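Local coordinates for INSIG protein homolog (Mycobacterium vanbaalenii PYR-1, PDB 4XU6) that binds diacylglycerol in the membrane as a homotrimer of six-helix subunits and is a bacterial homologue of the sterol-responsive INSIG proteins, at residues P162-A165 with P166-F169; P136-E139 with I140-Q144. One frame throughout, in Å; residues are numbered along the deposited sequence.

Overall arrangement
Contact 2 lies near the end of helix 122-144 and contact 1 near the start of helix 164-184; their centres are about 13 Å apart, and contact 2 comes first along the chain. The two transmembrane helices meet directly. Y168 OH approaches E139 OE2 at 2.6 Å, a probable hydrogen bond, while Y168 CD2 packs on P136 CD at 3.6 Å and L164 CD1 lies 3.4 Å from E139 OE1. Both contacts touch the two bound n-tridecanoic acid molecules, chains E and F, so together they line parts of both lipid pockets, with Y168 shared. Y150, an experimentally established diacylglycerol-binding residue, lies about 3 Å, side chain to side chain, from both L164 and E139.

Contact 1 of 2, residues P162-A165 with P166-F169; sequences PFLA and PLYF. With TDA (N-tridecanoic acid), chain E; TDA (N-tridecanoic acid), chain F.
P162 O lies against CD of P166, which sits in the first turn of the helix and has no N-H; the same carbonyl accepts A165 N at 3.2 Å. F163 O accepts L167 N, and the P166 ring packs against this oxygen, with P166 CD 3.3 Å from F163 O, while the F163 ring meets L167 CD2 obliquely through CE1. L164 O accepts Y168 N at 2.8 Å in a nearly straight bond (171° at the hydrogen) and lies at the edge of the Y168 ring, 3.2 Å from CD2. The L164 and Y168 side chains run alongside each other: chi1 of -84° sets Y168 CG beside its backbone N and brings Y168 CD2 to L164 CB at 4.0 Å, and chi1 of -68° turns L164 so that its CD2 reaches O21 of n-tridecanoic acid E at 3.5 Å. C25 of that lipid sits 3.6 Å above one Y168 ring face, toward the rim, whereas E139 holds the hydroxyl. A165 O accepts F169 N, and A165 CB is tight against P166 CD at 3.3 Å. The turn packs on three helices: P162, F163 and P166 on helix 101-119, F163 and L167 on helix 76-96, and L164, Y168 and F169 on helix 122-144.

Contact 2 of 2, residues P136-E139 with I140-Q144; sequences PAVE and IALVQ. With TDA (N-tridecanoic acid), chain E; TDA (N-tridecanoic acid), chain F.
P136 O receives I140 N at 2.8 Å (155° at the hydrogen) and is also covered by the I140 side chain, whose CG1 lies 3.2 Å away, beside the backbone N (chi1 -74°). This is the first of four successive i to i+4 bonds in the transmembrane alpha-helix 122-144, which is kinked at P136 because the proline nitrogen makes no bond to the preceding turn. The bonds from A141 N to A137 O, L142 N to V138 O and V143 N to E139 O follow at 2.9 to 3.1 Å and keep the turn regular. V138 and L142 lie side by side one turn apart, V138 CG1 against L142 CD1 at 3.9 Å; L142 CD1 also meets C22 of n-tridecanoic acid F at 3.6 Å, so this pair forms an apolar wall for that lipid. On the adjoining side of the helix the buried E139 extends beyond CG into the pocket, where Y150 holds OE1 and OE2 is bonded to helix 164-184. Its carboxylate confronts the head group of n-tridecanoic acid E, which Y150 also binds. Such closeness of two carboxyl groups would probably favour a proton on one of them: E139 OE2 is 3.1 Å from lipid O22, and E139 OE1 3.3 Å from the same atom.

Contact 1 of 2, residues P162-A165 with P166-F169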
ATOM      1  N   PRO A 162      -6.387  16.398  -9.869  1.00 22.53           N
ATOM      2  CA  PRO A 162      -4.942  16.567  -9.664  1.00 25.32           C
ATOM      3  C   PRO A 162      -4.204  15.227  -9.541  1.00 22.40           C
ATOM      4  O   PRO A 162      -3.045  15.150  -9.946  1.00 23.14           O
ATOM      5  CB  PRO A 162      -4.867  17.362  -8.356  1.00 23.62           C
ATOM      6  CG  PRO A 162      -6.151  18.192  -8.369  1.00 25.53           C
ATOM      7  CD  PRO A 162      -7.190  17.259  -8.977  1.00 25.33           C
ATOM      8  N   PHE A 163      -4.870  14.189  -9.025  1.00 23.34           N
ATOM      9  CA  PHE A 163      -4.227  12.879  -8.894  1.00 22.83           C
ATOM     10  C   PHE A 163      -3.814  12.254 -10.231  1.00 21.29           C
ATOM     11  O   PHE A 163      -3.032  11.314 -10.250  1.00 20.67           O
ATOM     12  CB  PHE A 163      -5.041  11.882  -8.033  1.00 21.10           C
ATOM     13  CG  PHE A 163      -6.371  11.449  -8.635  1.00 22.08           C
ATOM     14  CD1 PHE A 163      -6.424  10.675  -9.799  1.00 22.91           C
ATOM     15  CD2 PHE A 163      -7.558  11.756  -7.986  1.00 21.17           C
ATOM     16  CE1 PHE A 163      -7.653  10.261 -10.329  1.00 22.99           C
ATOM     17  CE2 PHE A 163      -8.794  11.346  -8.499  1.00 26.41           C
ATOM     18  CZ  PHE A 163      -8.837  10.596  -9.673  1.00 25.14           C
ATOM     19  N   LEU A 164      -4.348  12.766 -11.341  1.00 22.22           N
ATOM     20  CA  LEU A 164      -3.950  12.258 -12.655  1.00 21.64           C
ATOM     21  C   LEU A 164      -2.461  12.417 -12.894  1.00 19.92           C
ATOM     22  O   LEU A 164      -1.845  11.581 -13.540  1.00 20.54           O
ATOM     23  CB  LEU A 164      -4.715  12.960 -13.780  1.00 19.96           C
ATOM     24  CG  LEU A 164      -6.211  12.651 -13.840  1.00 24.80           C
ATOM     25  CD1 LEU A 164      -6.859  13.448 -14.975  1.00 25.27           C
ATOM     26  CD2 LEU A 164      -6.447  11.158 -14.031  1.00 22.88           C
ATOM     27  N   ALA A 165      -1.872  13.493 -12.387  1.00 22.39           N
ATOM     28  CA  ALA A 165      -0.452  13.701 -12.640  1.00 23.33           C
ATOM     29  C   ALA A 165       0.416  12.551 -12.082  1.00 20.99           C
ATOM     30  O   ALA A 165       1.167  11.935 -12.838  1.00 22.11           O
ATOM     31  CB  ALA A 165       0.018  15.095 -12.156  1.00 25.74           C
ATOM     32  N   PRO A 166       0.298  12.236 -10.769  1.00 22.35           N
ATOM     33  CA  PRO A 166       1.110  11.085 -10.347  1.00 21.81           C
ATOM     34  C   PRO A 166       0.577   9.739 -10.856  1.00 20.48           C
ATOM     35  O   PRO A 166       1.360   8.800 -10.983  1.00 19.67           O
ATOM     36  CB  PRO A 166       1.047  11.145  -8.811  1.00 20.44           C
ATOM     37  CG  PRO A 166      -0.175  11.954  -8.489  1.00 22.43           C
ATOM     38  CD  PRO A 166      -0.277  12.957  -9.616  1.00 22.58           C
ATOM     39  N   LEU A 167      -0.719   9.632 -11.144  1.00 20.40           N
ATOM     40  CA  LEU A 167      -1.233   8.365 -11.676  1.00 21.73           C
ATOM     41  C   LEU A 167      -0.634   8.075 -13.051  1.00 20.49           C
ATOM     42  O   LEU A 167      -0.136   6.979 -13.290  1.00 18.58           O
ATOM     43  CB  LEU A 167      -2.771   8.344 -11.723  1.00 20.26           C
ATOM     44  CG  LEU A 167      -3.446   7.104 -12.333  1.00 20.72           C
ATOM     45  CD1 LEU A 167      -3.047   5.841 -11.588  1.00 22.58           C
ATOM     46  CD2 LEU A 167      -4.987   7.280 -12.354  1.00 22.80           C
ATOM     47  N   TYR A 168      -0.673   9.057 -13.948  1.00 20.90           N
ATOM     48  CA  TYR A 168      -0.070   8.890 -15.272  1.00 20.61           C
ATOM     49  C   TYR A 168       1.439   8.693 -15.166  1.00 18.85           C
ATOM     50  O   TYR A 168       2.021   7.905 -15.912  1.00 21.46           O
ATOM     51  CB  TYR A 168      -0.390  10.089 -16.178  1.00 20.28           C
ATOM     52  CG  TYR A 168      -1.740  10.006 -16.879  1.00 20.80           C
ATOM     53  CD1 TYR A 168      -1.947   9.095 -17.915  1.00 24.28           C
ATOM     54  CD2 TYR A 168      -2.798  10.841 -16.516  1.00 20.87           C
ATOM     55  CE1 TYR A 168      -3.176   9.010 -18.570  1.00 26.81           C
ATOM     56  CE2 TYR A 168      -4.049  10.766 -17.175  1.00 21.76           C
ATOM     57  CZ  TYR A 168      -4.215   9.836 -18.203  1.00 25.07           C
ATOM     58  OH  TYR A 168      -5.425   9.728 -18.874  1.00 24.96           O
ATOM     59  N   PHE A 169       2.078   9.398 -14.236  1.00 20.21           N
ATOM     60  CA  PHE A 169       3.523   9.229 -14.060  1.00 19.85           C
ATOM     61  C   PHE A 169       3.877   7.765 -13.768  1.00 18.76           C
ATOM     62  O   PHE A 169       4.757   7.194 -14.401  1.00 18.63           O
ATOM     63  CB  PHE A 169       4.058  10.135 -12.944  1.00 19.51           C
ATOM     64  CG  PHE A 169       5.521   9.904 -12.638  1.00 21.43           C
ATOM     65  CD1 PHE A 169       6.510  10.531 -13.395  1.00 22.50           C
ATOM     66  CD2 PHE A 169       5.903   9.028 -11.626  1.00 21.70           C
ATOM     67  CE1 PHE A 169       7.866  10.301 -13.125  1.00 25.07           C
ATOM     68  CE2 PHE A 169       7.247   8.798 -11.344  1.00 22.68           C
ATOM     69  CZ  PHE A 169       8.232   9.431 -12.100  1.00 23.60           C
TER
HETATM   70  O21 TDA E 304      -8.814   8.833 -15.033  1.00 38.27           O
HETATM   71  O22 TDA E 304      -9.869   9.116 -17.088  1.00 39.98           O
HETATM   72  C21 TDA E 304      -8.908   8.643 -16.479  1.00 32.23           C
HETATM   73  C22 TDA E 304      -7.888   7.821 -17.212  1.00 27.69           C
HETATM   74  C23 TDA E 304      -6.631   7.601 -16.366  1.00 27.84           C
HETATM   75  C24 TDA E 304      -5.668   6.628 -17.048  1.00 28.30           C
HETATM   76  C25 TDA E 304      -4.362   6.495 -16.261  1.00 25.32           C
HETATM   77  C26 TDA E 304      -3.394   5.509 -16.910  1.00 31.04           C
HETATM   78  C27 TDA E 304      -3.968   4.107 -16.769  1.00 30.30           C
HETATM   79  C28 TDA E 304      -3.058   3.053 -17.356  1.00 35.45           C
HETATM   80  C29 TDA E 304      -3.762   1.707 -17.325  1.00 34.42           C
HETATM   81  C30 TDA E 304      -2.807   0.659 -17.866  1.00 32.27           C
HETATM   82  C31 TDA E 304      -1.638   0.479 -16.909  1.00 34.74           C
HETATM   83  C32 TDA E 304      -0.767  -0.697 -17.332  1.00 34.82           C
HETATM   84  C33 TDA E 304       0.647  -0.552 -16.786  1.00 34.63           C
HETATM   85  C21 TDA F 305      -9.688   9.999 -21.423  1.00 37.19           C
HETATM   86  C22 TDA F 305      -8.446  10.144 -22.275  1.00 38.36           C
HETATM   87  C23 TDA F 305      -7.323   9.237 -21.792  1.00 35.46           C
HETATM   88  C24 TDA F 305      -6.053   9.511 -22.595  1.00 36.02           C
HETATM   89  C25 TDA F 305      -4.881   8.666 -22.113  1.00 37.90           C
HETATM   90  C26 TDA F 305      -3.549   9.219 -22.617  1.00 38.12           C
HETATM   91  C27 TDA F 305      -3.582   9.419 -24.128  1.00 42.15           C
HETATM   92  C28 TDA F 305      -2.335  10.144 -24.611  1.00 40.55           C
HETATM   93  C29 TDA F 305      -1.652   9.328 -25.699  1.00 50.00           C
HETATM   94  C30 TDA F 305      -2.583   9.132 -26.889  1.00 49.18           C
HETATM   95  C31 TDA F 305      -2.105   7.960 -27.737  1.00 45.73           C
HETATM   96  C32 TDA F 305      -0.608   8.062 -28.011  1.00 47.77           C
HETATM   97  C33 TDA F 305      -0.198   7.156 -29.166  1.00 46.75           C

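Contact 2 of 2, residues P136-E139 with I140-Q144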
ATOM      1  N   PRO A 136      -3.008  14.190 -18.652  1.00 25.66           N
ATOM      2  CA  PRO A 136      -3.930  15.207 -18.135  1.00 27.73           C
ATOM      3  C   PRO A 136      -4.332  16.262 -19.176  1.00 28.79           C
ATOM      4  O   PRO A 136      -5.460  16.746 -19.133  1.00 26.45           O
ATOM      5  CB  PRO A 136      -3.128  15.857 -17.004  1.00 26.88           C
ATOM      6  CG  PRO A 136      -2.233  14.754 -16.521  1.00 25.56           C
ATOM      7  CD  PRO A 136      -1.830  14.022 -17.783  1.00 24.93           C
ATOM      8  N   ALA A 137      -3.428  16.610 -20.086  1.00 28.50           N
ATOM      9  CA  ALA A 137      -3.739  17.588 -21.130  1.00 27.76           C
ATOM     10  C   ALA A 137      -4.857  17.086 -22.052  1.00 28.03           C
ATOM     11  O   ALA A 137      -5.785  17.830 -22.368  1.00 30.03           O
ATOM     12  CB  ALA A 137      -2.481  17.929 -21.942  1.00 29.71           C
ATOM     13  N   VAL A 138      -4.752  15.834 -22.490  1.00 24.75           N
ATOM     14  CA  VAL A 138      -5.798  15.208 -23.294  1.00 27.92           C
ATOM     15  C   VAL A 138      -7.133  15.196 -22.545  1.00 28.65           C
ATOM     16  O   VAL A 138      -8.173  15.533 -23.109  1.00 27.76           O
ATOM     17  CB  VAL A 138      -5.414  13.776 -23.717  1.00 28.29           C
ATOM     18  CG1 VAL A 138      -6.610  13.037 -24.304  1.00 28.89           C
ATOM     19  CG2 VAL A 138      -4.253  13.803 -24.718  1.00 30.03           C
ATOM     20  N   GLU A 139      -7.103  14.830 -21.265  1.00 26.92           N
ATOM     21  CA  GLU A 139      -8.324  14.805 -20.467  1.00 25.60           C
ATOM     22  C   GLU A 139      -8.943  16.189 -20.312  1.00 27.73           C
ATOM     23  O   GLU A 139     -10.162  16.347 -20.390  1.00 25.69           O
ATOM     24  CB  GLU A 139      -8.065  14.174 -19.091  1.00 26.60           C
ATOM     25  CG  GLU A 139      -7.716  12.686 -19.177  1.00 25.81           C
ATOM     26  CD  GLU A 139      -8.092  11.921 -17.927  1.00 26.38           C
ATOM     27  OE1 GLU A 139      -9.081  12.297 -17.270  1.00 26.19           O
ATOM     28  OE2 GLU A 139      -7.390  10.944 -17.608  1.00 27.99           O
ATOM     29  N   ILE A 140      -8.105  17.193 -20.089  1.00 26.16           N
ATOM     30  CA  ILE A 140      -8.605  18.556 -19.930  1.00 27.84           C
ATOM     31  C   ILE A 140      -9.327  19.015 -21.205  1.00 27.64           C
ATOM     32  O   ILE A 140     -10.398  19.629 -21.136  1.00 28.55           O
ATOM     33  CB  ILE A 140      -7.468  19.532 -19.547  1.00 29.95           C
ATOM     34  CG1 ILE A 140      -7.058  19.329 -18.082  1.00 26.56           C
ATOM     35  CG2 ILE A 140      -7.884  20.988 -19.780  1.00 33.04           C
ATOM     36  CD1 ILE A 140      -5.654  19.866 -17.754  1.00 30.06           C
ATOM     37  N   ALA A 141      -8.751  18.697 -22.361  1.00 29.43           N
ATOM     38  CA  ALA A 141      -9.380  19.032 -23.640  1.00 32.21           C
ATOM     39  C   ALA A 141     -10.708  18.300 -23.828  1.00 31.49           C
ATOM     40  O   ALA A 141     -11.687  18.890 -24.282  1.00 30.53           O
ATOM     41  CB  ALA A 141      -8.441  18.717 -24.799  1.00 29.59           C
ATOM     42  N   LEU A 142     -10.731  17.007 -23.505  1.00 29.38           N
ATOM     43  CA  LEU A 142     -11.950  16.206 -23.630  1.00 29.14           C
ATOM     44  C   LEU A 142     -13.063  16.711 -22.716  1.00 32.16           C
ATOM     45  O   LEU A 142     -14.234  16.744 -23.101  1.00 31.21           O
ATOM     46  CB  LEU A 142     -11.656  14.719 -23.373  1.00 29.39           C
ATOM     47  CG  LEU A 142     -10.908  13.974 -24.480  1.00 31.69           C
ATOM     48  CD1 LEU A 142     -10.441  12.616 -24.002  1.00 30.03           C
ATOM     49  CD2 LEU A 142     -11.765  13.808 -25.723  1.00 31.91           C
ATOM     50  N   VAL A 143     -12.697  17.111 -21.502  1.00 29.16           N
ATOM     51  CA  VAL A 143     -13.657  17.678 -20.568  1.00 27.40           C
ATOM     52  C   VAL A 143     -14.198  19.032 -21.050  1.00 32.06           C
ATOM     53  O   VAL A 143     -15.399  19.293 -20.955  1.00 31.61           O
ATOM     54  CB  VAL A 143     -13.056  17.798 -19.147  1.00 29.66           C
ATOM     55  CG1 VAL A 143     -13.921  18.676 -18.266  1.00 32.06           C
ATOM     56  CG2 VAL A 143     -12.890  16.403 -18.526  1.00 27.85           C
ATOM     57  N   GLN A 144     -13.326  19.887 -21.578  1.00 31.36           N
ATOM     58  CA  GLN A 144     -13.792  21.173 -22.108  1.00 36.77           C
ATOM     59  C   GLN A 144     -14.721  20.960 -23.311  1.00 37.21           C
ATOM     60  O   GLN A 144     -15.622  21.764 -23.562  1.00 36.74           O
ATOM     61  CB  GLN A 144     -12.617  22.094 -22.474  1.00 39.69           C
ATOM     62  CG  GLN A 144     -13.048  23.497 -22.934  1.00 50.19           C
ATOM     63  CD  GLN A 144     -13.911  24.234 -21.908  1.00 58.34           C
ATOM     64  OE1 GLN A 144     -13.732  24.082 -20.697  1.00 61.35           O
ATOM     65  NE2 GLN A 144     -14.855  25.038 -22.397  1.00 59.93           N
TER
HETATM   66  O21 TDA E 304      -8.814   8.833 -15.033  1.00 38.27           O
HETATM   67  O22 TDA E 304      -9.869   9.116 -17.088  1.00 39.98           O
HETATM   68  C21 TDA E 304      -8.908   8.643 -16.479  1.00 32.23           C
HETATM   69  C22 TDA E 304      -7.888   7.821 -17.212  1.00 27.69           C
HETATM   70  C23 TDA E 304      -6.631   7.601 -16.366  1.00 27.84           C
HETATM   71  C24 TDA E 304      -5.668   6.628 -17.048  1.00 28.30           C
HETATM   72  C25 TDA E 304      -4.362   6.495 -16.261  1.00 25.32           C
HETATM   73  C26 TDA E 304      -3.394   5.509 -16.910  1.00 31.04           C
HETATM   74  C27 TDA E 304      -3.968   4.107 -16.769  1.00 30.30           C
HETATM   75  C28 TDA E 304      -3.058   3.053 -17.356  1.00 35.45           C
HETATM   76  C29 TDA E 304      -3.762   1.707 -17.325  1.00 34.42           C
HETATM   77  C30 TDA E 304      -2.807   0.659 -17.866  1.00 32.27           C
HETATM   78  C31 TDA E 304      -1.638   0.479 -16.909  1.00 34.74           C
HETATM   79  C32 TDA E 304      -0.767  -0.697 -17.332  1.00 34.82           C
HETATM   80  C33 TDA E 304       0.647  -0.552 -16.786  1.00 34.63           C
HETATM   81  C21 TDA F 305      -9.688   9.999 -21.423  1.00 37.19           C
HETATM   82  C22 TDA F 305      -8.446  10.144 -22.275  1.00 38.36           C
HETATM   83  C23 TDA F 305      -7.323   9.237 -21.792  1.00 35.46           C
HETATM   84  C24 TDA F 305      -6.053   9.511 -22.595  1.00 36.02           C
HETATM   85  C25 TDA F 305      -4.881   8.666 -22.113  1.00 37.90           C
HETATM   86  C26 TDA F 305      -3.549   9.219 -22.617  1.00 38.12           C
HETATM   87  C27 TDA F 305      -3.582   9.419 -24.128  1.00 42.15           C
HETATM   88  C28 TDA F 305      -2.335  10.144 -24.611  1.00 40.55           C
HETATM   89  C29 TDA F 305      -1.652   9.328 -25.699  1.00 50.00           C
HETATM   90  C30 TDA F 305      -2.583   9.132 -26.889  1.00 49.18           C
HETATM   91  C31 TDA F 305      -2.105   7.960 -27.737  1.00 45.73           C
HETATM   92  C32 TDA F 305      -0.608   8.062 -28.011  1.00 47.77           C
HETATM   93  C33 TDA F 305      -0.198   7.156 -29.166  1.00 46.75           C